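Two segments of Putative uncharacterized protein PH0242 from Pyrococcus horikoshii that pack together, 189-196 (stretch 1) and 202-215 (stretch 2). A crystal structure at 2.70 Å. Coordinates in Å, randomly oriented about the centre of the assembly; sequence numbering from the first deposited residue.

Stretch 1 189-196: PFPYVVYL
Stretch 2 (202-215) VLAYYKVATSNFVK

Strands 192-196 and 202-205 pair antiparallel, their N-to-C directions 155° apart and their axes 4.6 Å apart at closest approach. The register sets Tyr192 against Tyr205, Val193 against Ala204, Val194 against Leu203 and Tyr195 against Val202. Backbone angles in both strands are extended.

Pro189 makes no contact with stretch 2. Phe190 (chi1 t) starts away from stretch 2, but its ring returns, with Phe190 CZ 4.0 Å from Leu203 CD1. Pro191 (phi/psi -85/57) precedes the strand. Pro191 O accepts a hydrogen bond from Tyr206 N at 3.0 Å, bent to 135°. Pro191 CB also packs on Tyr206 CD2 at 3.6 Å, and Pro191 CG on Tyr205 CE1 at 3.7 Å.

Tyr192 (m, chi2 85°) pairs with Tyr205 (t, chi2 64°) as a non-hydrogen-bonded pair whose side chains diverge. The edge of the Tyr205 ring meets the face of the Tyr192 ring, with centroids 5.7 Å apart and planes at 64°. Tyr192 CA lies 3.4 Å from Ala204 O, a CA-H...O contact.

Val193 and Ala204 form a hydrogen-bonded pair. Val193 N to Ala204 O is 2.8 Å, and Ala204 N to Val193 O is 3.0 Å; both are nearly straight. Val193 (t) sets CG2 3.8 Å from Ala209 CB, an apolar contact to a residue further along stretch 2. Val194 (t) lies on the other face, with CG2 3.5 Å from Leu203 CD1; Leu203 is t, p.

Tyr195 (m, chi2 -65°) shares the face of Val193, Ala204 and Val202. Tyr195 N to Val202 O and Val202 N to Tyr195 O are hydrogen bonds, each 2.8 Å. Tyr195 OH donates a hydrogen bond to Ala209 O at 2.9 Å, and Tyr195 CE2 lies 4.0 Å from Val214 CG1 in the helix. Leu196 (m, t) makes no contact with stretch 2.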

ATOM      1  N   PRO A 189      19.290   4.733  27.972  1.00 64.57           N
ATOM      2  CA  PRO A 189      18.078   4.950  27.146  1.00 62.09           C
ATOM      3  C   PRO A 189      17.456   3.667  26.564  1.00 58.69           C
ATOM      4  O   PRO A 189      18.180   2.723  26.214  1.00 60.14           O
ATOM      5  CB  PRO A 189      18.585   5.848  25.997  1.00 58.10           C
ATOM      6  CG  PRO A 189      20.072   5.649  25.977  1.00 59.33           C
ATOM      7  CD  PRO A 189      20.446   5.468  27.422  1.00 63.66           C
ATOM      8  N   PHE A 190      16.124   3.658  26.473  1.00 50.87           N
ATOM      9  CA  PHE A 190      15.354   2.554  25.890  1.00 45.63           C
ATOM     10  C   PHE A 190      14.259   3.140  25.004  1.00 43.74           C
ATOM     11  O   PHE A 190      13.083   3.220  25.418  1.00 41.20           O
ATOM     12  CB  PHE A 190      14.751   1.693  27.005  1.00 44.72           C
ATOM     13  CG  PHE A 190      14.144   0.401  26.543  1.00 42.23           C
ATOM     14  CD1 PHE A 190      14.942  -0.610  25.993  1.00 40.14           C
ATOM     15  CD2 PHE A 190      12.766   0.174  26.700  1.00 41.78           C
ATOM     16  CE1 PHE A 190      14.377  -1.822  25.588  1.00 40.17           C
ATOM     17  CE2 PHE A 190      12.193  -1.026  26.277  1.00 40.36           C
ATOM     18  CZ  PHE A 190      13.000  -2.030  25.730  1.00 40.30           C
ATOM     19  N   PRO A 191      14.641   3.568  23.774  1.00 43.37           N
ATOM     20  CA  PRO A 191      13.717   4.321  22.916  1.00 41.41           C
ATOM     21  C   PRO A 191      12.812   3.387  22.100  1.00 41.19           C
ATOM     22  O   PRO A 191      12.757   3.464  20.864  1.00 41.67           O
ATOM     23  CB  PRO A 191      14.659   5.147  22.042  1.00 38.12           C
ATOM     24  CG  PRO A 191      15.910   4.326  21.962  1.00 38.58           C
ATOM     25  CD  PRO A 191      15.941   3.353  23.106  1.00 39.32           C
ATOM     26  N   TYR A 192      12.094   2.528  22.819  1.00 39.85           N
ATOM     27  CA  TYR A 192      11.233   1.540  22.213  1.00 38.86           C
ATOM     28  C   TYR A 192       9.807   1.707  22.649  1.00 38.36           C
ATOM     29  O   TYR A 192       9.528   2.200  23.734  1.00 43.68           O
ATOM     30  CB  TYR A 192      11.730   0.140  22.557  1.00 41.17           C
ATOM     31  CG  TYR A 192      13.016  -0.189  21.846  1.00 43.78           C
ATOM     32  CD1 TYR A 192      14.242   0.190  22.384  1.00 43.08           C
ATOM     33  CD2 TYR A 192      13.005  -0.851  20.611  1.00 41.61           C
ATOM     34  CE1 TYR A 192      15.428  -0.089  21.718  1.00 45.51           C
ATOM     35  CE2 TYR A 192      14.188  -1.134  19.946  1.00 42.20           C
ATOM     36  CZ  TYR A 192      15.393  -0.746  20.501  1.00 44.24           C
ATOM     37  OH  TYR A 192      16.574  -1.013  19.849  1.00 49.06           O
ATOM     38  N   VAL A 193       8.913   1.284  21.779  1.00 38.72           N
ATOM     39  CA  VAL A 193       7.479   1.287  22.013  1.00 38.63           C
ATOM     40  C   VAL A 193       7.065  -0.187  22.089  1.00 39.83           C
ATOM     41  O   VAL A 193       7.667  -1.012  21.390  1.00 39.54           O
ATOM     42  CB  VAL A 193       6.743   2.029  20.852  1.00 35.66           C
ATOM     43  CG1 VAL A 193       5.242   1.757  20.867  1.00 34.86           C
ATOM     44  CG2 VAL A 193       7.013   3.528  20.914  1.00 30.23           C
ATOM     45  N   VAL A 194       6.078  -0.530  22.932  1.00 38.76           N
ATOM     46  CA  VAL A 194       5.602  -1.913  22.974  1.00 37.39           C
ATOM     47  C   VAL A 194       4.169  -1.983  22.565  1.00 37.25           C
ATOM     48  O   VAL A 194       3.397  -1.131  22.938  1.00 41.50           O
ATOM     49  CB  VAL A 194       5.771  -2.565  24.342  1.00 38.28           C
ATOM     50  CG1 VAL A 194       5.064  -3.910  24.379  1.00 38.92           C
ATOM     51  CG2 VAL A 194       7.239  -2.777  24.632  1.00 38.45           C
ATOM     52  N   TYR A 195       3.828  -2.978  21.757  1.00 39.99           N
ATOM     53  CA  TYR A 195       2.429  -3.256  21.437  1.00 41.88           C
ATOM     54  C   TYR A 195       2.080  -4.657  21.902  1.00 44.82           C
ATOM     55  O   TYR A 195       2.733  -5.633  21.490  1.00 44.04           O
ATOM     56  CB  TYR A 195       2.157  -3.149  19.949  1.00 39.36           C
ATOM     57  CG  TYR A 195       2.331  -1.765  19.378  1.00 44.85           C
ATOM     58  CD1 TYR A 195       1.507  -0.708  19.766  1.00 44.59           C
ATOM     59  CD2 TYR A 195       3.334  -1.509  18.429  1.00 42.83           C
ATOM     60  CE1 TYR A 195       1.676   0.559  19.220  1.00 43.98           C
ATOM     61  CE2 TYR A 195       3.501  -0.258  17.879  1.00 39.45           C
ATOM     62  CZ  TYR A 195       2.674   0.772  18.268  1.00 42.22           C
ATOM     63  OH  TYR A 195       2.868   2.011  17.697  1.00 41.91           O
ATOM     64  N   LEU A 196       1.071  -4.748  22.772  1.00 44.82           N
ATOM     65  CA  LEU A 196       0.628  -6.036  23.305  1.00 46.73           C
ATOM     66  C   LEU A 196      -0.658  -6.456  22.636  1.00 46.70           C
ATOM     67  O   LEU A 196      -1.651  -5.737  22.702  1.00 48.41           O
ATOM     68  CB  LEU A 196       0.451  -5.968  24.827  1.00 44.62           C
ATOM     69  CG  LEU A 196       1.741  -5.710  25.618  1.00 47.19           C
ATOM     70  CD1 LEU A 196       1.508  -5.808  27.111  1.00 45.00           C
ATOM     71  CD2 LEU A 196       2.895  -6.620  25.207  1.00 45.42           C
ATOM     72  N   VAL A 202       4.933  -6.850  20.231  1.00 41.25           N
ATOM     73  CA  VAL A 202       5.813  -6.188  19.286  1.00 37.20           C
ATOM     74  C   VAL A 202       6.646  -5.163  20.037  1.00 39.03           C
ATOM     75  O   VAL A 202       6.109  -4.317  20.763  1.00 42.74           O
ATOM     76  CB  VAL A 202       5.015  -5.467  18.193  1.00 36.30           C
ATOM     77  CG1 VAL A 202       5.943  -4.876  17.130  1.00 33.42           C
ATOM     78  CG2 VAL A 202       3.997  -6.417  17.582  1.00 36.07           C
ATOM     79  N   LEU A 203       7.958  -5.263  19.876  1.00 37.03           N
ATOM     80  CA  LEU A 203       8.891  -4.273  20.393  1.00 37.40           C
ATOM     81  C   LEU A 203       9.480  -3.485  19.210  1.00 36.96           C
ATOM     82  O   LEU A 203      10.277  -4.024  18.422  1.00 38.78           O
ATOM     83  CB  LEU A 203      10.004  -4.991  21.149  1.00 38.01           C
ATOM     84  CG  LEU A 203      10.990  -4.170  21.956  1.00 40.64           C
ATOM     85  CD1 LEU A 203      10.287  -3.612  23.175  1.00 42.56           C
ATOM     86  CD2 LEU A 203      12.188  -5.025  22.381  1.00 47.11           C
ATOM     87  N   ALA A 204       9.085  -2.228  19.068  1.00 32.41           N
ATOM     88  CA  ALA A 204       9.500  -1.426  17.918  1.00 32.19           C
ATOM     89  C   ALA A 204      10.312  -0.201  18.321  1.00 33.87           C
ATOM     90  O   ALA A 204       9.983   0.502  19.266  1.00 35.64           O
ATOM     91  CB  ALA A 204       8.291  -1.010  17.088  1.00 31.30           C
ATOM     92  N   TYR A 205      11.377   0.049  17.580  1.00 34.33           N
ATOM     93  CA  TYR A 205      12.176   1.235  17.770  1.00 33.62           C
ATOM     94  C   TYR A 205      11.306   2.436  17.421  1.00 35.95           C
ATOM     95  O   TYR A 205      10.457   2.369  16.524  1.00 36.28           O
ATOM     96  CB  TYR A 205      13.413   1.141  16.889  1.00 31.93           C
ATOM     97  CG  TYR A 205      14.357   2.290  17.009  1.00 33.64           C
ATOM     98  CD1 TYR A 205      15.008   2.558  18.205  1.00 34.39           C
ATOM     99  CD2 TYR A 205      14.617   3.114  15.918  1.00 34.95           C
ATOM    100  CE1 TYR A 205      15.892   3.614  18.319  1.00 34.73           C
ATOM    101  CE2 TYR A 205      15.502   4.175  16.020  1.00 35.91           C
ATOM    102  CZ  TYR A 205      16.138   4.411  17.225  1.00 36.02           C
ATOM    103  OH  TYR A 205      17.026   5.450  17.345  1.00 37.15           O
ATOM    104  N   TYR A 206      11.503   3.531  18.145  1.00 38.01           N
ATOM    105  CA  TYR A 206      10.517   4.618  18.123  1.00 39.03           C
ATOM    106  C   TYR A 206      10.281   5.185  16.731  1.00 36.34           C
ATOM    107  O   TYR A 206       9.145   5.436  16.359  1.00 37.63           O
ATOM    108  CB  TYR A 206      10.830   5.717  19.162  1.00 37.49           C
ATOM    109  CG  TYR A 206      11.922   6.689  18.788  1.00 38.12           C
ATOM    110  CD1 TYR A 206      11.616   7.978  18.328  1.00 38.90           C
ATOM    111  CD2 TYR A 206      13.264   6.332  18.891  1.00 39.17           C
ATOM    112  CE1 TYR A 206      12.619   8.882  17.983  1.00 38.37           C
ATOM    113  CE2 TYR A 206      14.270   7.230  18.556  1.00 39.73           C
ATOM    114  CZ  TYR A 206      13.947   8.502  18.109  1.00 40.66           C
ATOM    115  OH  TYR A 206      14.965   9.386  17.792  1.00 43.86           O
ATOM    116  N   LYS A 207      11.352   5.331  15.957  1.00 34.49           N
ATOM    117  CA  LYS A 207      11.265   5.864  14.593  1.00 33.38           C
ATOM    118  C   LYS A 207      10.386   5.047  13.632  1.00 32.92           C
ATOM    119  O   LYS A 207      10.014   5.525  12.573  1.00 33.11           O
ATOM    120  CB  LYS A 207      12.668   6.040  14.001  1.00 34.09           C
ATOM    121  CG  LYS A 207      13.475   7.156  14.655  1.00 36.29           C
ATOM    122  CD  LYS A 207      14.822   7.346  13.987  1.00 36.00           C
ATOM    123  CE  LYS A 207      15.581   8.493  14.640  1.00 34.63           C
ATOM    124  NZ  LYS A 207      16.915   8.683  13.998  1.00 34.61           N
ATOM    125  N   VAL A 208      10.073   3.812  13.991  1.00 33.17           N
ATOM    126  CA  VAL A 208       9.279   2.963  13.127  1.00 32.86           C
ATOM    127  C   VAL A 208       8.121   2.336  13.893  1.00 34.42           C
ATOM    128  O   VAL A 208       7.455   1.435  13.375  1.00 34.03           O
ATOM    129  CB  VAL A 208      10.118   1.868  12.430  1.00 33.22           C
ATOM    130  CG1 VAL A 208      11.157   2.484  11.520  1.00 31.54           C
ATOM    131  CG2 VAL A 208      10.782   0.942  13.446  1.00 36.20           C
ATOM    132  N   ALA A 209       7.845   2.849  15.097  1.00 35.37           N
ATOM    133  CA  ALA A 209       6.677   2.403  15.887  1.00 35.07           C
ATOM    134  C   ALA A 209       5.331   2.473  15.165  1.00 35.01           C
ATOM    135  O   ALA A 209       4.512   1.590  15.329  1.00 37.43           O
ATOM    136  CB  ALA A 209       6.592   3.158  17.188  1.00 36.62           C
ATOM    137  N   THR A 210       5.092   3.508  14.370  1.00 34.16           N
ATOM    138  CA  THR A 210       3.806   3.624  13.677  1.00 33.94           C
ATOM    139  C   THR A 210       3.887   3.359  12.173  1.00 33.07           C
ATOM    140  O   THR A 210       3.015   3.777  11.415  1.00 33.28           O
ATOM    141  CB  THR A 210       3.140   4.990  13.937  1.00 36.94           C
ATOM    142  OG1 THR A 210       4.008   6.057  13.507  1.00 40.34           O
ATOM    143  CG2 THR A 210       2.810   5.146  15.437  1.00 39.93           C
ATOM    144  N   SER A 211       4.932   2.655  11.749  1.00 33.11           N
ATOM    145  CA  SER A 211       5.149   2.323  10.340  1.00 31.68           C
ATOM    146  C   SER A 211       3.969   1.534   9.803  1.00 31.19           C
ATOM    147  O   SER A 211       3.336   0.773  10.546  1.00 32.87           O
ATOM    148  CB  SER A 211       6.424   1.472  10.202  1.00 31.78           C
ATOM    149  OG  SER A 211       6.311   0.261  10.956  1.00 35.34           O
ATOM    150  N   ASN A 212       3.702   1.675   8.510  1.00 28.93           N
ATOM    151  CA  ASN A 212       2.679   0.894   7.844  1.00 27.52           C
ATOM    152  C   ASN A 212       2.854  -0.630   7.943  1.00 31.15           C
ATOM    153  O   ASN A 212       1.866  -1.363   7.980  1.00 34.38           O
ATOM    154  CB  ASN A 212       2.595   1.315   6.394  1.00 26.57           C
ATOM    155  CG  ASN A 212       2.024   2.716   6.222  1.00 27.59           C
ATOM    156  OD1 ASN A 212       1.249   3.190   7.043  1.00 26.94           O
ATOM    157  ND2 ASN A 212       2.434   3.395   5.161  1.00 27.85           N
ATOM    158  N   PHE A 213       4.093  -1.124   7.958  1.00 31.23           N
ATOM    159  CA  PHE A 213       4.299  -2.556   8.107  1.00 31.58           C
ATOM    160  C   PHE A 213       3.733  -3.077   9.438  1.00 33.40           C
ATOM    161  O   PHE A 213       3.052  -4.097   9.472  1.00 33.18           O
ATOM    162  CB  PHE A 213       5.772  -2.902   8.026  1.00 30.06           C
ATOM    163  CG  PHE A 213       6.075  -4.343   8.349  1.00 27.53           C
ATOM    164  CD1 PHE A 213       6.745  -4.683   9.521  1.00 28.74           C
ATOM    165  CD2 PHE A 213       5.704  -5.351   7.493  1.00 27.01           C
ATOM    166  CE1 PHE A 213       7.042  -6.008   9.834  1.00 28.12           C
ATOM    167  CE2 PHE A 213       5.998  -6.688   7.789  1.00 28.00           C
ATOM    168  CZ  PHE A 213       6.662  -7.020   8.956  1.00 27.34           C
ATOM    169  N   VAL A 214       4.045  -2.377  10.527  1.00 33.54           N
ATOM    170  CA  VAL A 214       3.535  -2.712  11.839  1.00 32.39           C
ATOM    171  C   VAL A 214       2.003  -2.762  11.815  1.00 33.73           C
ATOM    172  O   VAL A 214       1.420  -3.695  12.357  1.00 35.71           O
ATOM    173  CB  VAL A 214       4.042  -1.703  12.890  1.00 34.46           C
ATOM    174  CG1 VAL A 214       3.207  -1.783  14.145  1.00 34.39           C
ATOM    175  CG2 VAL A 214       5.502  -1.960  13.231  1.00 33.59           C
ATOM    176  N   LYS A 215       1.356  -1.787  11.162  1.00 32.68           N
ATOM    177  CA  LYS A 215      -0.098  -1.759  11.060  1.00 31.98           C
ATOM    178  C   LYS A 215      -0.630  -2.965  10.308  1.00 32.79           C
ATOM    179  O   LYS A 215      -1.546  -3.622  10.779  1.00 37.53           O
ATOM    180  CB  LYS A 215      -0.615  -0.506  10.335  1.00 32.72           C
ATOM    181  CG  LYS A 215      -0.312   0.861  10.933  1.00 31.67           C
ATOM    182  CD  LYS A 215      -1.029   1.922  10.077  1.00 30.61           C
ATOM    183  CE  LYS A 215      -0.598   3.346  10.400  1.00 30.14           C
ATOM    184  NZ  LYS A 215       0.779   3.718   9.940  1.00 27.62           N
TER